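Local atomic coordinates of SecB-like chaperone Rv1957 (PDB entry 5MTW), a protein that acts as the chaperone of a mycobacterial toxin-antitoxin-chaperone system, preventing aggregation of the antitoxin HigA1 and being required for neutralisation of the toxin HigB1. Residues Ser68-Arg73 with Thr129-Thr134. Residues are numbered along the deposited sequence; the frame is centred on the assembly and turned at random.
Sequences SAFVVR and TAYAAT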
ATOM      1  N   SER A  68     -22.566 -12.681  18.104  1.00 29.84           N
ATOM      2  CA  SER A  68     -22.646 -11.274  18.386  1.00 32.15           C
ATOM      3  C   SER A  68     -21.518 -10.594  17.545  1.00 31.28           C
ATOM      4  O   SER A  68     -20.721  -9.831  18.067  1.00 34.02           O
ATOM      5  CB  SER A  68     -22.489 -11.052  19.901  1.00 34.73           C
ATOM      6  OG  SER A  68     -21.198 -11.429  20.309  1.00 41.78           O
ATOM      7  N   ALA A  69     -21.391 -10.990  16.279  1.00 29.22           N
ATOM      8  CA  ALA A  69     -20.401 -10.370  15.368  1.00 28.13           C
ATOM      9  C   ALA A  69     -21.153 -10.041  14.067  1.00 26.38           C
ATOM     10  O   ALA A  69     -22.080 -10.752  13.685  1.00 25.36           O
ATOM     11  CB  ALA A  69     -19.202 -11.264  15.122  1.00 29.18           C
ATOM     12  N   PHE A  70     -20.758  -8.935  13.423  1.00 25.01           N
ATOM     13  CA  PHE A  70     -21.243  -8.627  12.095  1.00 23.32           C
ATOM     14  C   PHE A  70     -20.204  -8.061  11.164  1.00 22.43           C
ATOM     15  O   PHE A  70     -19.203  -7.471  11.579  1.00 20.53           O
ATOM     16  CB  PHE A  70     -22.443  -7.706  12.141  1.00 22.60           C
ATOM     17  CG  PHE A  70     -22.199  -6.395  12.820  1.00 22.58           C
ATOM     18  CD1 PHE A  70     -22.218  -6.295  14.173  1.00 24.80           C
ATOM     19  CD2 PHE A  70     -21.965  -5.248  12.071  1.00 22.04           C
ATOM     20  CE1 PHE A  70     -21.999  -5.070  14.832  1.00 25.10           C
ATOM     21  CE2 PHE A  70     -21.772  -4.022  12.707  1.00 22.02           C
ATOM     22  CZ  PHE A  70     -21.784  -3.946  14.082  1.00 24.81           C
ATOM     23  N   VAL A  71     -20.513  -8.163   9.884  1.00 22.38           N
ATOM     24  CA  VAL A  71     -19.594  -7.658   8.861  1.00 21.09           C
ATOM     25  C   VAL A  71     -20.225  -6.579   8.006  1.00 22.56           C
ATOM     26  O   VAL A  71     -21.296  -6.783   7.450  1.00 19.67           O
ATOM     27  CB  VAL A  71     -19.197  -8.813   7.912  1.00 20.28           C
ATOM     28  CG1 VAL A  71     -18.259  -8.307   6.783  1.00 22.06           C
ATOM     29  CG2 VAL A  71     -18.487  -9.866   8.711  1.00 22.37           C
ATOM     30  N   VAL A  72     -19.565  -5.443   7.899  1.00 20.43           N
ATOM     31  CA  VAL A  72     -19.956  -4.363   6.970  1.00 21.68           C
ATOM     32  C   VAL A  72     -19.132  -4.494   5.721  1.00 20.79           C
ATOM     33  O   VAL A  72     -17.866  -4.567   5.794  1.00 21.09           O
ATOM     34  CB  VAL A  72     -19.753  -2.950   7.570  1.00 23.40           C
ATOM     35  CG1 VAL A  72     -20.137  -1.873   6.534  1.00 22.34           C
ATOM     36  CG2 VAL A  72     -20.623  -2.854   8.805  1.00 22.58           C
ATOM     37  N   ARG A  73     -19.820  -4.551   4.570  1.00 19.35           N
ATOM     38  CA  ARG A  73     -19.179  -4.699   3.276  1.00 22.04           C
ATOM     39  C   ARG A  73     -19.534  -3.487   2.417  1.00 24.22           C
ATOM     40  O   ARG A  73     -20.699  -3.007   2.414  1.00 25.07           O
ATOM     41  CB  ARG A  73     -19.640  -5.998   2.530  1.00 24.75           C
ATOM     42  CG  ARG A  73     -19.214  -7.300   3.104  1.00 27.26           C
ATOM     43  CD  ARG A  73     -19.597  -8.472   2.186  1.00 30.86           C
ATOM     44  NE  ARG A  73     -20.985  -8.852   2.399  1.00 31.18           N
ATOM     45  CZ  ARG A  73     -21.976  -8.704   1.509  1.00 36.11           C
ATOM     46  NH1 ARG A  73     -21.739  -8.221   0.285  1.00 30.46           N
ATOM     47  NH2 ARG A  73     -23.221  -9.056   1.870  1.00 34.31           N
ATOM     48  N   THR A 129     -28.203  -1.877   9.812  1.00 36.25           N
ATOM     49  CA  THR A 129     -28.194  -1.071   8.556  1.00 37.47           C
ATOM     50  C   THR A 129     -27.786   0.375   8.834  1.00 35.13           C
ATOM     51  O   THR A 129     -26.907   0.879   8.200  1.00 33.37           O
ATOM     52  CB  THR A 129     -29.544  -1.169   7.818  1.00 39.63           C
ATOM     53  OG1 THR A 129     -29.675  -2.507   7.330  1.00 42.01           O
ATOM     54  CG2 THR A 129     -29.615  -0.258   6.631  1.00 45.88           C
ATOM     55  N   ALA A 130     -28.318   0.999   9.871  1.00 36.28           N
ATOM     56  CA  ALA A 130     -27.975   2.400  10.139  1.00 39.32           C
ATOM     57  C   ALA A 130     -26.478   2.527  10.529  1.00 39.91           C
ATOM     58  O   ALA A 130     -25.782   3.504  10.158  1.00 38.09           O
ATOM     59  CB  ALA A 130     -28.841   2.947  11.257  1.00 36.14           C
ATOM     60  N   TYR A 131     -26.023   1.551  11.325  1.00 38.41           N
ATOM     61  CA  TYR A 131     -24.656   1.572  11.855  1.00 34.57           C
ATOM     62  C   TYR A 131     -23.686   1.403  10.726  1.00 31.71           C
ATOM     63  O   TYR A 131     -22.699   2.083  10.730  1.00 30.74           O
ATOM     64  CB  TYR A 131     -24.414   0.497  12.910  1.00 35.13           C
ATOM     65  CG  TYR A 131     -23.012   0.506  13.556  1.00 33.95           C
ATOM     66  CD1 TYR A 131     -22.686   1.402  14.575  1.00 34.56           C
ATOM     67  CD2 TYR A 131     -22.022  -0.349  13.105  1.00 34.60           C
ATOM     68  CE1 TYR A 131     -21.434   1.393  15.181  1.00 35.64           C
ATOM     69  CE2 TYR A 131     -20.753  -0.363  13.673  1.00 35.37           C
ATOM     70  CZ  TYR A 131     -20.457   0.491  14.722  1.00 32.91           C
ATOM     71  OH  TYR A 131     -19.204   0.462  15.281  1.00 28.30           O
ATOM     72  N   ALA A 132     -24.010   0.505   9.773  1.00 30.95           N
ATOM     73  CA  ALA A 132     -23.230   0.207   8.570  1.00 31.88           C
ATOM     74  C   ALA A 132     -23.143   1.415   7.681  1.00 36.64           C
ATOM     75  O   ALA A 132     -22.075   1.725   7.116  1.00 28.67           O
ATOM     76  CB  ALA A 132     -23.806  -0.957   7.755  1.00 26.53           C
ATOM     77  N   ALA A 133     -24.279   2.096   7.568  1.00 34.39           N
ATOM     78  CA  ALA A 133     -24.375   3.302   6.741  1.00 35.13           C
ATOM     79  C   ALA A 133     -23.604   4.481   7.278  1.00 32.36           C
ATOM     80  O   ALA A 133     -23.356   5.448   6.561  1.00 36.47           O
ATOM     81  CB  ALA A 133     -25.858   3.688   6.557  1.00 34.38           C
ATOM     82  N   THR A 134     -23.298   4.482   8.555  1.00 33.06           N
ATOM     83  CA  THR A 134     -22.607   5.586   9.162  1.00 31.93           C
ATOM     84  C   THR A 134     -21.195   5.182   9.582  1.00 29.36           C
ATOM     85  O   THR A 134     -20.264   5.386   8.824  1.00 30.07           O
ATOM     86  CB  THR A 134     -23.416   6.109  10.348  1.00 34.35           C
ATOM     87  OG1 THR A 134     -23.633   5.057  11.275  1.00 33.70           O
ATOM     88  CG2 THR A 134     -24.833   6.646   9.868  1.00 35.36           C
TER
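Phe70 and Val72, two residues apart on strand 69-82, pack onto Tyr131 and Ala132 of helix 125-154, joining the antiparallel sheet to the long helix packed against it. The outer end of Phe70 does the touching: CE2 and CZ each lie 3.7 Å from Tyr131 CD2, and Tyr131 CE2 comes up in the plane of the Phe70 ring, at its edge. The planes stand at 80° with centroids 5.7 Å apart, an oblique meeting. Phe70 CG sits between the backbone N and the carbonyl carbon (chi1 59°), which sends the ring out toward the helix. Phe112 of strand 99-114 meets both rings, nearly parallel to Phe70 and edge-to-face with Tyr131, and Ile164 of a second subunit packs on Tyr131. Beside the rings, Val72 straddles the methyl of Ala132, its CG2 3.9 Å and its CG1 4.0 Å from Ala132 CB; the small side chain is consistent with the short 5.8 Å between Val72 CA and Ala132 CA. All four residues are buried, whereas Thr129 and Ala133 lie on the solvent side of the helix. On the other side of the sheet, Val71 packs against the bound peptide. Between 68-73 and 129-134 the contact is thus made by apolar and aromatic packing, with no polar bond across it, while Arg73 forms salt bridges to Asp61 and Glu107 on the neighbouring strands.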